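Local coordinates for protein peptide ABC transporter permease (Staphylococcus hominis, PDB 6H7U) that probably carries peptides across the membrane together with protons, as other POT family transporters do, and here holds 5-aminolevulinic acid in its binding site, at residues R16-L21 against R138-N143; M38-M43 against V308-G313; I70-I75 against W437-A442; Q336-L341 against W398-Y403; L341-F346 against G409-S414. All coordinates share one frame; numbering follows the deposited sequence.

Contact 1: residues R16-L21 against R138-N143; sequences RGLGVL and RLYPEN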
# COMPACT_ATOMS: atom_id res chain seq x y z
N ARG A 16 7.62 3.58 -25.90
CA ARG A 16 6.47 4.50 -25.95
C ARG A 16 5.38 4.12 -24.94
O ARG A 16 4.74 5.00 -24.36
CB ARG A 16 5.90 4.60 -27.37
CG ARG A 16 5.18 5.91 -27.67
CD ARG A 16 4.82 6.07 -29.14
NE ARG A 16 6.00 6.23 -30.00
CZ ARG A 16 6.65 7.38 -30.18
NH1 ARG A 16 6.26 8.48 -29.55
NH2 ARG A 16 7.71 7.43 -30.97
N GLY A 17 5.25 2.81 -24.71
CA GLY A 17 4.32 2.19 -23.77
C GLY A 17 4.48 2.65 -22.34
O GLY A 17 3.47 2.76 -21.63
N LEU A 18 5.73 2.94 -21.89
CA LEU A 18 6.02 3.44 -20.54
C LEU A 18 5.31 4.78 -20.30
O LEU A 18 4.85 5.04 -19.19
CB LEU A 18 7.54 3.53 -20.23
CG LEU A 18 7.96 4.14 -18.86
CD1 LEU A 18 7.43 3.33 -17.69
CD2 LEU A 18 9.45 4.26 -18.74
N GLY A 19 5.17 5.57 -21.38
CA GLY A 19 4.47 6.85 -21.39
C GLY A 19 2.99 6.72 -21.13
O GLY A 19 2.43 7.49 -20.34
N VAL A 20 2.35 5.71 -21.77
CA VAL A 20 0.93 5.39 -21.66
C VAL A 20 0.58 5.00 -20.22
O VAL A 20 -0.37 5.55 -19.66
CB VAL A 20 0.51 4.28 -22.66
CG1 VAL A 20 -0.96 3.92 -22.51
CG2 VAL A 20 0.81 4.70 -24.09
N LEU A 21 1.35 4.05 -19.64
CA LEU A 21 1.13 3.52 -18.30
C LEU A 21 1.45 4.53 -17.20
O LEU A 21 0.83 4.45 -16.14
CB LEU A 21 1.88 2.18 -18.07
CG LEU A 21 1.64 1.08 -19.12
CD1 LEU A 21 2.50 -0.11 -18.85
CD2 LEU A 21 0.18 0.65 -19.18
N ARG A 138 7.69 -6.17 -19.05
CA ARG A 138 7.59 -6.97 -20.27
C ARG A 138 7.84 -6.16 -21.56
O ARG A 138 8.06 -6.75 -22.62
CB ARG A 138 6.25 -7.72 -20.32
CG ARG A 138 6.12 -8.82 -19.27
CD ARG A 138 5.86 -10.19 -19.88
NE ARG A 138 7.05 -10.74 -20.51
CZ ARG A 138 7.10 -11.90 -21.16
NH1 ARG A 138 6.01 -12.65 -21.26
NH2 ARG A 138 8.23 -12.32 -21.71
N LEU A 139 7.86 -4.81 -21.47
CA LEU A 139 8.11 -3.92 -22.61
C LEU A 139 9.60 -3.91 -23.00
O LEU A 139 9.94 -3.50 -24.11
CB LEU A 139 7.63 -2.47 -22.32
CG LEU A 139 6.12 -2.20 -22.18
CD1 LEU A 139 5.88 -0.80 -21.67
CD2 LEU A 139 5.38 -2.39 -23.50
N TYR A 140 10.48 -4.37 -22.09
CA TYR A 140 11.93 -4.43 -22.27
C TYR A 140 12.39 -5.84 -22.65
O TYR A 140 12.01 -6.81 -21.98
CB TYR A 140 12.66 -4.00 -20.98
CG TYR A 140 12.37 -2.57 -20.57
CD1 TYR A 140 13.16 -1.52 -21.02
CD2 TYR A 140 11.31 -2.28 -19.72
CE1 TYR A 140 12.90 -0.21 -20.64
CE2 TYR A 140 11.02 -0.96 -19.36
CZ TYR A 140 11.82 0.07 -19.82
OH TYR A 140 11.53 1.36 -19.46
N PRO A 141 13.28 -5.96 -23.67
CA PRO A 141 13.81 -7.29 -24.04
C PRO A 141 14.61 -7.98 -22.93
O PRO A 141 14.80 -7.41 -21.85
CB PRO A 141 14.66 -7.03 -25.29
CG PRO A 141 14.65 -5.59 -25.52
CD PRO A 141 13.80 -4.89 -24.54
N GLU A 142 15.08 -9.22 -23.19
CA GLU A 142 15.84 -10.06 -22.26
C GLU A 142 17.11 -9.37 -21.74
O GLU A 142 17.26 -9.19 -20.53
CB GLU A 142 16.19 -11.42 -22.90
CG GLU A 142 15.00 -12.27 -23.31
CD GLU A 142 14.28 -12.96 -22.17
OE1 GLU A 142 13.43 -12.31 -21.51
OE2 GLU A 142 14.55 -14.16 -21.94
N ASN A 143 18.01 -8.99 -22.67
CA ASN A 143 19.27 -8.33 -22.35
C ASN A 143 19.19 -6.81 -22.60
O ASN A 143 19.85 -6.26 -23.49
CB ASN A 143 20.45 -9.00 -23.08
CG ASN A 143 20.66 -10.45 -22.67
OD1 ASN A 143 20.26 -11.39 -23.36
ND2 ASN A 143 21.30 -10.65 -21.53
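The helix turn around G17 passes the loop at L139 with 7.3 Å between their CA atoms, close enough for one leucine branch to reach the helix backbone. L139 CD1 lies 3.8 Å from G17 C and 3.7 Å from L18 N, so the methyl group rests on a peptide unit. G17, with no side chain, lets the methyl settle directly on the backbone. In the major facilitator fold of POT transporters, this joins the beginning of the first long helix, 16-44, to the loop between helices 110-138 and 147-174. The side chain of L18 takes a different partner. With CG anti to the backbone N (chi1 176°), it carries CD2 to within 3.6 Å of Y140 OH, which the length of the tyrosine ring brings there, the side chains meeting at a slant. L21, one turn further, meets L139 more loosely, CD1 to CD1 at 4.5 Å, and also packs on I132. L139 O accepts a hydrogen bond from Q8 NE2.

Contact 2: residues M38-M43 against V308-G313; sequences MLIFYM and VLNIYG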
# COMPACT_ATOMS: atom_id res chain seq x y z
N MET A 38 -9.81 11.74 2.14
CA MET A 38 -11.14 12.21 2.53
C MET A 38 -11.96 11.18 3.30
O MET A 38 -12.82 11.58 4.08
CB MET A 38 -11.96 12.59 1.30
CG MET A 38 -11.36 13.66 0.44
SD MET A 38 -12.57 14.12 -0.81
CE MET A 38 -13.46 15.36 0.07
N LEU A 39 -11.77 9.87 3.00
CA LEU A 39 -12.56 8.79 3.58
C LEU A 39 -12.54 8.75 5.11
O LEU A 39 -13.62 8.72 5.70
CB LEU A 39 -12.19 7.42 3.01
CG LEU A 39 -13.35 6.43 2.96
CD1 LEU A 39 -14.29 6.75 1.83
CD2 LEU A 39 -12.85 5.01 2.82
N ILE A 40 -11.34 8.81 5.74
CA ILE A 40 -11.17 8.78 7.20
C ILE A 40 -12.08 9.83 7.88
O ILE A 40 -12.82 9.47 8.79
CB ILE A 40 -9.68 8.85 7.67
CG1 ILE A 40 -9.53 8.73 9.22
CG2 ILE A 40 -8.92 10.08 7.13
CD1 ILE A 40 -10.23 7.47 9.92
N PHE A 41 -12.08 11.07 7.37
CA PHE A 41 -12.90 12.16 7.88
C PHE A 41 -14.36 11.99 7.52
O PHE A 41 -15.21 12.23 8.36
CB PHE A 41 -12.36 13.53 7.45
CG PHE A 41 -10.91 13.71 7.85
CD1 PHE A 41 -10.51 13.57 9.17
CD2 PHE A 41 -9.95 13.98 6.89
CE1 PHE A 41 -9.17 13.70 9.53
CE2 PHE A 41 -8.60 14.11 7.25
CZ PHE A 41 -8.23 13.98 8.57
N TYR A 42 -14.65 11.49 6.30
CA TYR A 42 -16.02 11.23 5.85
C TYR A 42 -16.73 10.22 6.76
O TYR A 42 -17.92 10.37 7.02
CB TYR A 42 -16.01 10.74 4.39
CG TYR A 42 -17.37 10.30 3.86
CD1 TYR A 42 -18.40 11.22 3.68
CD2 TYR A 42 -17.61 8.97 3.53
CE1 TYR A 42 -19.63 10.83 3.17
CE2 TYR A 42 -18.85 8.56 3.04
CZ TYR A 42 -19.86 9.49 2.86
OH TYR A 42 -21.08 9.10 2.37
N MET A 43 -15.98 9.23 7.28
CA MET A 43 -16.51 8.19 8.16
C MET A 43 -16.82 8.67 9.58
O MET A 43 -17.94 8.45 10.05
CB MET A 43 -15.57 6.98 8.21
CG MET A 43 -15.52 6.18 6.93
SD MET A 43 -14.56 4.67 7.15
CE MET A 43 -12.92 5.31 7.16
N VAL A 308 -4.25 7.24 12.41
CA VAL A 308 -4.03 7.57 13.82
C VAL A 308 -3.32 8.93 14.03
O VAL A 308 -3.84 9.77 14.77
CB VAL A 308 -3.29 6.42 14.57
CG1 VAL A 308 -2.87 6.83 15.99
CG2 VAL A 308 -4.13 5.15 14.61
N LEU A 309 -2.14 9.12 13.42
CA LEU A 309 -1.31 10.32 13.57
C LEU A 309 -1.96 11.62 13.06
O LEU A 309 -1.82 12.66 13.71
CB LEU A 309 0.09 10.11 12.95
CG LEU A 309 1.20 11.17 13.20
CD1 LEU A 309 1.35 11.52 14.68
CD2 LEU A 309 2.53 10.70 12.65
N ASN A 310 -2.69 11.56 11.93
CA ASN A 310 -3.38 12.71 11.35
C ASN A 310 -4.56 13.21 12.21
O ASN A 310 -4.76 14.43 12.29
CB ASN A 310 -3.81 12.46 9.89
CG ASN A 310 -4.62 11.21 9.65
OD1 ASN A 310 -4.50 10.20 10.36
ND2 ASN A 310 -5.46 11.25 8.61
N ILE A 311 -5.31 12.29 12.86
CA ILE A 311 -6.43 12.61 13.76
C ILE A 311 -5.87 13.22 15.05
O ILE A 311 -6.47 14.16 15.59
CB ILE A 311 -7.38 11.40 14.02
CG1 ILE A 311 -8.07 10.96 12.71
CG2 ILE A 311 -8.43 11.71 15.12
CD1 ILE A 311 -8.95 9.70 12.82
N TYR A 312 -4.72 12.70 15.53
CA TYR A 312 -4.03 13.19 16.72
C TYR A 312 -3.67 14.65 16.51
O TYR A 312 -4.09 15.48 17.31
CB TYR A 312 -2.76 12.35 17.01
CG TYR A 312 -2.04 12.75 18.28
CD1 TYR A 312 -2.66 12.63 19.52
CD2 TYR A 312 -0.73 13.22 18.24
CE1 TYR A 312 -1.99 12.98 20.70
CE2 TYR A 312 -0.06 13.57 19.41
CZ TYR A 312 -0.69 13.44 20.63
OH TYR A 312 -0.02 13.80 21.78
N GLY A 313 -2.99 14.95 15.40
CA GLY A 313 -2.59 16.29 14.99
C GLY A 313 -3.74 17.25 14.81
O GLY A 313 -3.65 18.41 15.20
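I40 faces I311 and N310 across two helices; the short axes of 38-43 and 309-313 come within 11.7 Å and cross at -61°. From its CB, which is directed at the other helix, the side chain divides. CG2 goes to the N310 amide, 3.9 Å from ND2, and on its own helix it also sits over the centre of the F41 ring. CG1, anti to the backbone N (chi1 -177°), meets the I311 CD1 methyl at 3.8 Å, and the I40 terminal CD1 touches that same methyl at 3.9 Å. The branched isoleucine thus serves two neighbours at once. In this major facilitator fold, the C-terminal end of helix 16-44 approaches the first turn of short helix 309-316, a pairing that probably belongs to the extracellular gate. F41 adds an aromatic ring to the same patch: its CZ is 3.9 Å from N310 ND2, with ring and amide planes 59° apart. Among these hydrocarbons the buried asparagine keeps a polar partner, a weak hydrogen bond from ND2 to S306 O.

Contact 3: residues I70-I75 against W437-A442; sequences IYMSSI and WLLTNA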
# COMPACT_ATOMS: atom_id res chain seq x y z
N ILE A 70 -6.50 -4.65 0.02
CA ILE A 70 -6.06 -4.18 -1.29
C ILE A 70 -4.73 -4.87 -1.66
O ILE A 70 -4.56 -5.31 -2.79
CB ILE A 70 -5.99 -2.61 -1.36
CG1 ILE A 70 -7.39 -2.02 -1.60
CG2 ILE A 70 -4.98 -2.10 -2.43
CD1 ILE A 70 -7.52 -0.58 -1.20
N TYR A 71 -3.81 -5.00 -0.67
CA TYR A 71 -2.51 -5.64 -0.84
C TYR A 71 -2.57 -7.17 -0.88
O TYR A 71 -1.73 -7.79 -1.53
CB TYR A 71 -1.52 -5.14 0.21
CG TYR A 71 -1.05 -3.73 -0.07
CD1 TYR A 71 0.00 -3.48 -0.95
CD2 TYR A 71 -1.72 -2.63 0.47
CE1 TYR A 71 0.40 -2.18 -1.25
CE2 TYR A 71 -1.32 -1.32 0.18
CZ TYR A 71 -0.26 -1.10 -0.67
OH TYR A 71 0.15 0.18 -0.96
N MET A 72 -3.57 -7.76 -0.20
CA MET A 72 -3.79 -9.21 -0.19
C MET A 72 -4.40 -9.65 -1.51
O MET A 72 -4.07 -10.73 -1.99
CB MET A 72 -4.71 -9.63 0.97
CG MET A 72 -4.05 -9.58 2.32
SD MET A 72 -5.14 -10.20 3.62
CE MET A 72 -4.27 -9.67 5.05
N SER A 73 -5.27 -8.81 -2.11
CA SER A 73 -5.96 -9.08 -3.37
C SER A 73 -5.03 -9.14 -4.59
O SER A 73 -5.44 -9.67 -5.63
CB SER A 73 -7.11 -8.10 -3.61
OG SER A 73 -6.67 -6.76 -3.71
N SER A 74 -3.78 -8.64 -4.46
CA SER A 74 -2.77 -8.70 -5.53
C SER A 74 -2.31 -10.15 -5.76
O SER A 74 -1.95 -10.49 -6.88
CB SER A 74 -1.59 -7.79 -5.23
OG SER A 74 -0.88 -8.21 -4.08
N ILE A 75 -2.35 -10.99 -4.71
CA ILE A 75 -2.01 -12.41 -4.73
C ILE A 75 -2.98 -13.18 -5.69
O ILE A 75 -2.49 -13.67 -6.70
CB ILE A 75 -1.90 -13.01 -3.29
CG1 ILE A 75 -0.69 -12.39 -2.52
CG2 ILE A 75 -1.84 -14.55 -3.32
CD1 ILE A 75 -0.74 -12.53 -1.00
N TRP A 437 7.41 -10.16 0.27
CA TRP A 437 7.83 -8.76 0.45
C TRP A 437 6.60 -7.84 0.53
O TRP A 437 6.56 -6.99 1.42
CB TRP A 437 8.87 -8.30 -0.59
CG TRP A 437 8.92 -6.81 -0.85
CD1 TRP A 437 8.66 -6.19 -2.03
CD2 TRP A 437 9.20 -5.77 0.11
NE1 TRP A 437 8.76 -4.82 -1.88
CE2 TRP A 437 9.09 -4.54 -0.58
CE3 TRP A 437 9.52 -5.76 1.48
CZ2 TRP A 437 9.30 -3.31 0.06
CZ3 TRP A 437 9.72 -4.53 2.11
CH2 TRP A 437 9.61 -3.33 1.40
N LEU A 438 5.60 -8.02 -0.35
CA LEU A 438 4.38 -7.21 -0.33
C LEU A 438 3.46 -7.54 0.86
O LEU A 438 2.67 -6.69 1.27
CB LEU A 438 3.63 -7.28 -1.68
CG LEU A 438 2.67 -6.12 -1.99
CD1 LEU A 438 3.42 -4.80 -2.19
CD2 LEU A 438 1.84 -6.43 -3.22
N LEU A 439 3.59 -8.76 1.44
CA LEU A 439 2.80 -9.15 2.60
C LEU A 439 3.29 -8.49 3.89
O LEU A 439 2.54 -8.49 4.86
CB LEU A 439 2.65 -10.68 2.78
CG LEU A 439 1.60 -11.38 1.89
CD1 LEU A 439 1.82 -12.88 1.88
CD2 LEU A 439 0.18 -11.07 2.34
N THR A 440 4.52 -7.87 3.91
CA THR A 440 5.01 -7.13 5.08
C THR A 440 4.06 -5.96 5.34
O THR A 440 3.83 -5.60 6.49
CB THR A 440 6.45 -6.57 4.90
OG1 THR A 440 6.52 -5.71 3.77
CG2 THR A 440 7.51 -7.65 4.83
N ASN A 441 3.50 -5.39 4.25
CA ASN A 441 2.53 -4.29 4.30
C ASN A 441 1.12 -4.81 4.60
O ASN A 441 0.45 -4.20 5.43
CB ASN A 441 2.55 -3.46 3.01
CG ASN A 441 1.56 -2.33 3.07
OD1 ASN A 441 0.42 -2.46 2.64
ND2 ASN A 441 1.96 -1.21 3.65
N ALA A 442 0.68 -5.89 3.92
CA ALA A 442 -0.65 -6.48 4.12
C ALA A 442 -0.84 -7.02 5.54
O ALA A 442 -1.93 -6.85 6.09
CB ALA A 442 -0.90 -7.58 3.10
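Y71 and N441 meet with their flat groups turned 60° from each other, the amide oxygen OD1 standing over one face of the tyrosine ring, offset toward the rim. CG of the asparagine is anti to its backbone N (chi1 -179°), which extends the amide toward the tyrosine. No hydrogen bond joins the pair; the polar anchor of N441 is E303, whose OE2 takes the hydrogen bond of ND2 and so helps to fix the amide rotation. L438 comes to the same ring differently: its CD1 lies at the edge, near the ring plane, 3.9 Å from Y71 CD1, the two side chains crossing at about a right angle. The other leucine methyl, CD2, reaches S74 OG at 3.4 Å; the bond that this hydroxyl gives to Y71 O satisfies it beside the methyl, where helix 56-72 gives way to 74-106. A442 lets the backbones draw together, its CB touching both Y71 CB and M72 CG at 3.8 Å. A purely apolar pair follows: I75 CD1 packs on L439 CD2 at 3.8 Å, again nearly perpendicular. In the major facilitator fold this joins helices of the N- and C-terminal halves near the middle of the chain, with the Y71 side chain about 7 Å from the bound ligand. Helix 249-273 flanks M72, I75 and L439 through L263 and Y267, and helix 279-302 meets N441 through W299.

Contact 4: residues Q336-L341 against W398-Y403; sequences QSINPL and WVILSY. With FVT (5-azanyl-4-oxidanylidene-pentanoic acid), chain B.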
# COMPACT_ATOMS: atom_id res chain seq x y z
N GLN A 336 -0.99 13.68 4.29
CA GLN A 336 -0.85 12.58 3.33
C GLN A 336 0.10 12.92 2.18
O GLN A 336 0.50 12.02 1.44
CB GLN A 336 -2.24 12.13 2.80
CG GLN A 336 -3.28 11.72 3.87
CD GLN A 336 -2.70 11.08 5.11
OE1 GLN A 336 -2.73 11.68 6.20
NE2 GLN A 336 -2.18 9.86 4.96
N SER A 337 0.47 14.20 2.05
CA SER A 337 1.36 14.71 1.01
C SER A 337 2.82 14.80 1.47
O SER A 337 3.70 14.97 0.61
CB SER A 337 0.88 16.08 0.51
OG SER A 337 -0.32 15.96 -0.24
N ILE A 338 3.10 14.65 2.79
CA ILE A 338 4.46 14.71 3.34
C ILE A 338 5.32 13.59 2.74
O ILE A 338 6.25 13.91 2.00
CB ILE A 338 4.54 14.79 4.90
CG1 ILE A 338 3.86 16.07 5.44
CG2 ILE A 338 6.01 14.71 5.38
CD1 ILE A 338 3.35 16.00 6.89
N ASN A 339 4.98 12.29 3.01
CA ASN A 339 5.67 11.10 2.47
C ASN A 339 5.96 11.16 0.98
O ASN A 339 7.14 11.04 0.65
CB ASN A 339 4.93 9.80 2.75
CG ASN A 339 5.57 8.96 3.80
OD1 ASN A 339 6.33 8.02 3.50
ND2 ASN A 339 5.24 9.27 5.04
N PRO A 340 4.95 11.30 0.06
CA PRO A 340 5.29 11.33 -1.38
C PRO A 340 6.23 12.45 -1.80
O PRO A 340 7.04 12.22 -2.70
CB PRO A 340 3.94 11.43 -2.10
CG PRO A 340 2.91 11.46 -1.08
CD PRO A 340 3.49 11.43 0.28
N LEU A 341 6.16 13.63 -1.14
CA LEU A 341 7.03 14.77 -1.44
C LEU A 341 8.47 14.46 -1.06
O LEU A 341 9.36 14.71 -1.87
CB LEU A 341 6.54 16.07 -0.76
CG LEU A 341 7.36 17.35 -1.01
CD1 LEU A 341 7.35 17.76 -2.48
CD2 LEU A 341 6.86 18.49 -0.16
N TRP A 398 5.44 19.59 15.31
CA TRP A 398 5.78 18.35 16.02
C TRP A 398 5.20 17.12 15.33
O TRP A 398 5.87 16.08 15.31
CB TRP A 398 5.37 18.43 17.49
CG TRP A 398 6.14 19.45 18.27
CD1 TRP A 398 5.65 20.59 18.84
CD2 TRP A 398 7.56 19.46 18.53
NE1 TRP A 398 6.66 21.29 19.46
CE2 TRP A 398 7.84 20.62 19.28
CE3 TRP A 398 8.61 18.59 18.20
CZ2 TRP A 398 9.14 20.93 19.71
CZ3 TRP A 398 9.89 18.89 18.64
CH2 TRP A 398 10.15 20.05 19.38
N VAL A 399 4.00 17.25 14.72
CA VAL A 399 3.34 16.18 13.96
C VAL A 399 4.07 16.01 12.61
O VAL A 399 4.39 14.88 12.25
CB VAL A 399 1.81 16.37 13.78
CG1 VAL A 399 1.15 15.09 13.27
CG2 VAL A 399 1.14 16.82 15.08
N ILE A 400 4.34 17.13 11.89
CA ILE A 400 5.07 17.12 10.60
C ILE A 400 6.48 16.54 10.79
O ILE A 400 6.91 15.75 9.95
CB ILE A 400 5.06 18.51 9.89
CG1 ILE A 400 3.62 18.99 9.61
CG2 ILE A 400 5.88 18.49 8.57
CD1 ILE A 400 3.48 20.45 9.47
N LEU A 401 7.15 16.87 11.92
CA LEU A 401 8.48 16.35 12.27
C LEU A 401 8.45 14.83 12.46
O LEU A 401 9.43 14.17 12.11
CB LEU A 401 9.07 17.06 13.52
CG LEU A 401 10.44 16.59 14.07
CD1 LEU A 401 11.55 16.69 13.02
CD2 LEU A 401 10.82 17.38 15.31
N SER A 402 7.31 14.28 12.93
CA SER A 402 7.13 12.84 13.11
C SER A 402 7.04 12.14 11.75
O SER A 402 7.73 11.14 11.54
CB SER A 402 5.91 12.54 13.98
OG SER A 402 5.93 11.19 14.43
N TYR A 403 6.23 12.70 10.81
CA TYR A 403 6.07 12.20 9.44
C TYR A 403 7.42 12.22 8.70
O TYR A 403 7.73 11.26 8.00
CB TYR A 403 5.03 13.03 8.66
CG TYR A 403 3.58 12.71 8.97
CD1 TYR A 403 2.95 11.60 8.41
CD2 TYR A 403 2.81 13.56 9.76
CE1 TYR A 403 1.62 11.31 8.67
CE2 TYR A 403 1.48 13.27 10.05
CZ TYR A 403 0.88 12.16 9.48
OH TYR A 403 -0.44 11.88 9.75
C1 FVT B . 1.94 6.98 1.09
C3 FVT B . 3.80 6.40 -0.49
O2 FVT B . 4.71 5.86 0.10
C4 FVT B . 3.41 5.98 -1.89
N FVT B . 4.49 5.40 -2.69
C FVT B . 3.01 7.52 0.15
C2 FVT B . 1.26 8.05 1.90
O FVT B . 1.39 8.14 3.11
O1 FVT B . 0.53 8.87 1.19
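I338 and Y403 touch through carbons alone, although just before the helix Q336 O lies 3.2 Å from the carboxylate atom O1 of the bound 5-aminolevulinic acid. The isoleucine CD1 lies 3.8 Å from both CB and CD2 of Y403, approaching the ring obliquely, the two side chains crossing at about a right angle. With CG1 beside the backbone N (chi1 -62°), I338 sends CD1 on to I400 CG2 at 3.9 Å, so one branched residue fills the angle between two residues of helix 397-423. The tyrosine's polar end is used away from the isoleucine, its OH hydrogen-bonded to G305 O. On the ligand side, P340 CD touches carbon C at 3.9 Å; proline fits the first turn of helix 338-357, where a backbone N-H is not needed for the helix. N339 directs OD1 to Q302 NE2, and its CB is 3.9 Å from the ligand carboxylate atom O. Aliphatic and aromatic carbons join the helix start to helix 397-423, while the ligand meets one backbone oxygen and otherwise mainly aliphatic surface.

Contact 5: residues L341-F346 against G409-S414; sequences LFILLF and GELCLS. With FVT (5-azanyl-4-oxidanylidene-pentanoic acid), chain B.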
# COMPACT_ATOMS: atom_id res chain seq x y z
N LEU A 341 6.16 13.63 -1.14
CA LEU A 341 7.03 14.77 -1.44
C LEU A 341 8.47 14.46 -1.06
O LEU A 341 9.36 14.71 -1.87
CB LEU A 341 6.54 16.07 -0.76
CG LEU A 341 7.36 17.35 -1.01
CD1 LEU A 341 7.35 17.76 -2.48
CD2 LEU A 341 6.86 18.49 -0.16
N PHE A 342 8.69 13.87 0.12
CA PHE A 342 10.01 13.49 0.61
C PHE A 342 10.61 12.33 -0.17
O PHE A 342 11.84 12.26 -0.30
CB PHE A 342 9.98 13.22 2.11
CG PHE A 342 10.13 14.49 2.91
CD1 PHE A 342 9.05 15.33 3.13
CD2 PHE A 342 11.37 14.86 3.41
CE1 PHE A 342 9.20 16.52 3.83
CE2 PHE A 342 11.53 16.05 4.11
CZ PHE A 342 10.44 16.88 4.32
N ILE A 343 9.76 11.46 -0.74
CA ILE A 343 10.21 10.37 -1.60
C ILE A 343 10.68 11.01 -2.92
O ILE A 343 11.82 10.77 -3.30
CB ILE A 343 9.19 9.21 -1.78
CG1 ILE A 343 8.95 8.48 -0.44
CG2 ILE A 343 9.70 8.20 -2.83
CD1 ILE A 343 7.65 7.71 -0.35
N LEU A 344 9.87 11.88 -3.55
CA LEU A 344 10.23 12.57 -4.80
C LEU A 344 11.53 13.38 -4.69
O LEU A 344 12.40 13.23 -5.55
CB LEU A 344 9.09 13.47 -5.30
CG LEU A 344 7.85 12.79 -5.88
CD1 LEU A 344 6.74 13.76 -6.04
CD2 LEU A 344 8.14 12.17 -7.24
N LEU A 345 11.66 14.20 -3.62
CA LEU A 345 12.82 15.05 -3.37
C LEU A 345 14.10 14.29 -3.03
O LEU A 345 15.15 14.58 -3.61
CB LEU A 345 12.54 16.07 -2.22
CG LEU A 345 11.46 17.14 -2.39
CD1 LEU A 345 11.23 17.87 -1.08
CD2 LEU A 345 11.82 18.14 -3.49
N PHE A 346 14.03 13.34 -2.07
CA PHE A 346 15.20 12.66 -1.54
C PHE A 346 15.43 11.20 -2.01
O PHE A 346 16.42 10.60 -1.56
CB PHE A 346 15.18 12.72 -0.00
CG PHE A 346 15.20 14.13 0.55
CD1 PHE A 346 16.39 14.85 0.62
CD2 PHE A 346 14.03 14.73 1.00
CE1 PHE A 346 16.40 16.15 1.12
CE2 PHE A 346 14.05 16.04 1.51
CZ PHE A 346 15.24 16.74 1.56
N GLY A 409 13.21 7.01 7.14
CA GLY A 409 13.31 5.59 7.44
C GLY A 409 12.87 4.73 6.27
O GLY A 409 13.46 3.67 6.02
N GLU A 410 11.84 5.20 5.53
CA GLU A 410 11.30 4.51 4.35
C GLU A 410 12.31 4.50 3.22
O GLU A 410 12.45 3.48 2.54
CB GLU A 410 9.97 5.13 3.89
CG GLU A 410 9.15 4.15 3.07
CD GLU A 410 8.12 4.76 2.15
OE1 GLU A 410 7.06 5.20 2.64
OE2 GLU A 410 8.36 4.78 0.92
N LEU A 411 13.03 5.62 3.04
CA LEU A 411 14.05 5.79 2.00
C LEU A 411 15.20 4.78 2.12
O LEU A 411 15.94 4.60 1.15
CB LEU A 411 14.57 7.24 1.96
CG LEU A 411 13.58 8.29 1.44
CD1 LEU A 411 14.04 9.68 1.78
CD2 LEU A 411 13.35 8.17 -0.07
N CYS A 412 15.32 4.11 3.28
CA CYS A 412 16.30 3.06 3.53
C CYS A 412 15.67 1.68 3.37
O CYS A 412 16.36 0.76 2.93
CB CYS A 412 16.94 3.23 4.90
SG CYS A 412 17.53 4.90 5.27
N LEU A 413 14.38 1.52 3.74
CA LEU A 413 13.64 0.25 3.73
C LEU A 413 12.98 -0.13 2.39
O LEU A 413 13.01 -1.31 2.03
CB LEU A 413 12.60 0.22 4.86
CG LEU A 413 12.13 -1.16 5.32
CD1 LEU A 413 12.25 -1.30 6.83
CD2 LEU A 413 10.71 -1.45 4.86
N SER A 414 12.34 0.84 1.68
CA SER A 414 11.68 0.61 0.39
C SER A 414 12.64 0.18 -0.75
O SER A 414 12.31 -0.81 -1.41
CB SER A 414 10.82 1.80 -0.03
OG SER A 414 9.50 1.70 0.48
C1 FVT B . 1.94 6.98 1.09
C3 FVT B . 3.80 6.40 -0.49
O2 FVT B . 4.71 5.86 0.10
C4 FVT B . 3.41 5.98 -1.89
N FVT B . 4.49 5.40 -2.69
C FVT B . 3.01 7.52 0.15
C2 FVT B . 1.26 8.05 1.90
O FVT B . 1.39 8.14 3.11
O1 FVT B . 0.53 8.87 1.19
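L411 and E410 pack against I343 and F346 in a mixed, partly buried helix-helix contact of the major facilitator fold, apolar at one end and next to the bound ligand at the other. It joins helices 338-357 and 397-423; the short axes of 341-346 and 409-414 pass at 10.6 Å and cross at -69°. L411 is aimed at the facing helix and spreads its two methyls over it: CD1 lies 3.7 Å from F346 CB and 4.0 Å from F342 O, while CD2 rests near I343 CA at 4.1 Å. A leucine suits this place because its forked tip can spread over the surface of the facing helix. F346 itself turns its ring away, leaving CB to make the touch. One residue earlier, E410 holds its chain extended and runs at about a right angle to I343, whose CD1 methyl lies 3.3 Å from the carboxylate oxygen OE2. S414 OG gives a weak hydrogen bond to E410 OE2, which may help to orient the carboxylate. The ligand ketone O2 is 3.5 Å from E410 OE1 and also 3.5 Å from I343 CD1.

Contacts 1 and 2 both involve helix 16-44 but lie on opposite sides of the chain's centre, with about 38 Å between their own centres. Contact 3, nearest the middle of the protein, mixes aromatic, amide and aliphatic groups, whereas contact 1 is leucine and tyrosine against leucine and a bare glycine backbone. Contacts 4 and 5 join the same two helices, 338-357 and 397-423, and share L341; both touch the bound ligand, the first with a backbone oxygen and proline and asparagine carbons, the second with an isoleucine methyl and a glutamate. Contacts 2 and 4 meet through N310 and Y403. Contacts 1 to 4 are buried; contact 5 reaches the surface in part, perhaps toward lipid.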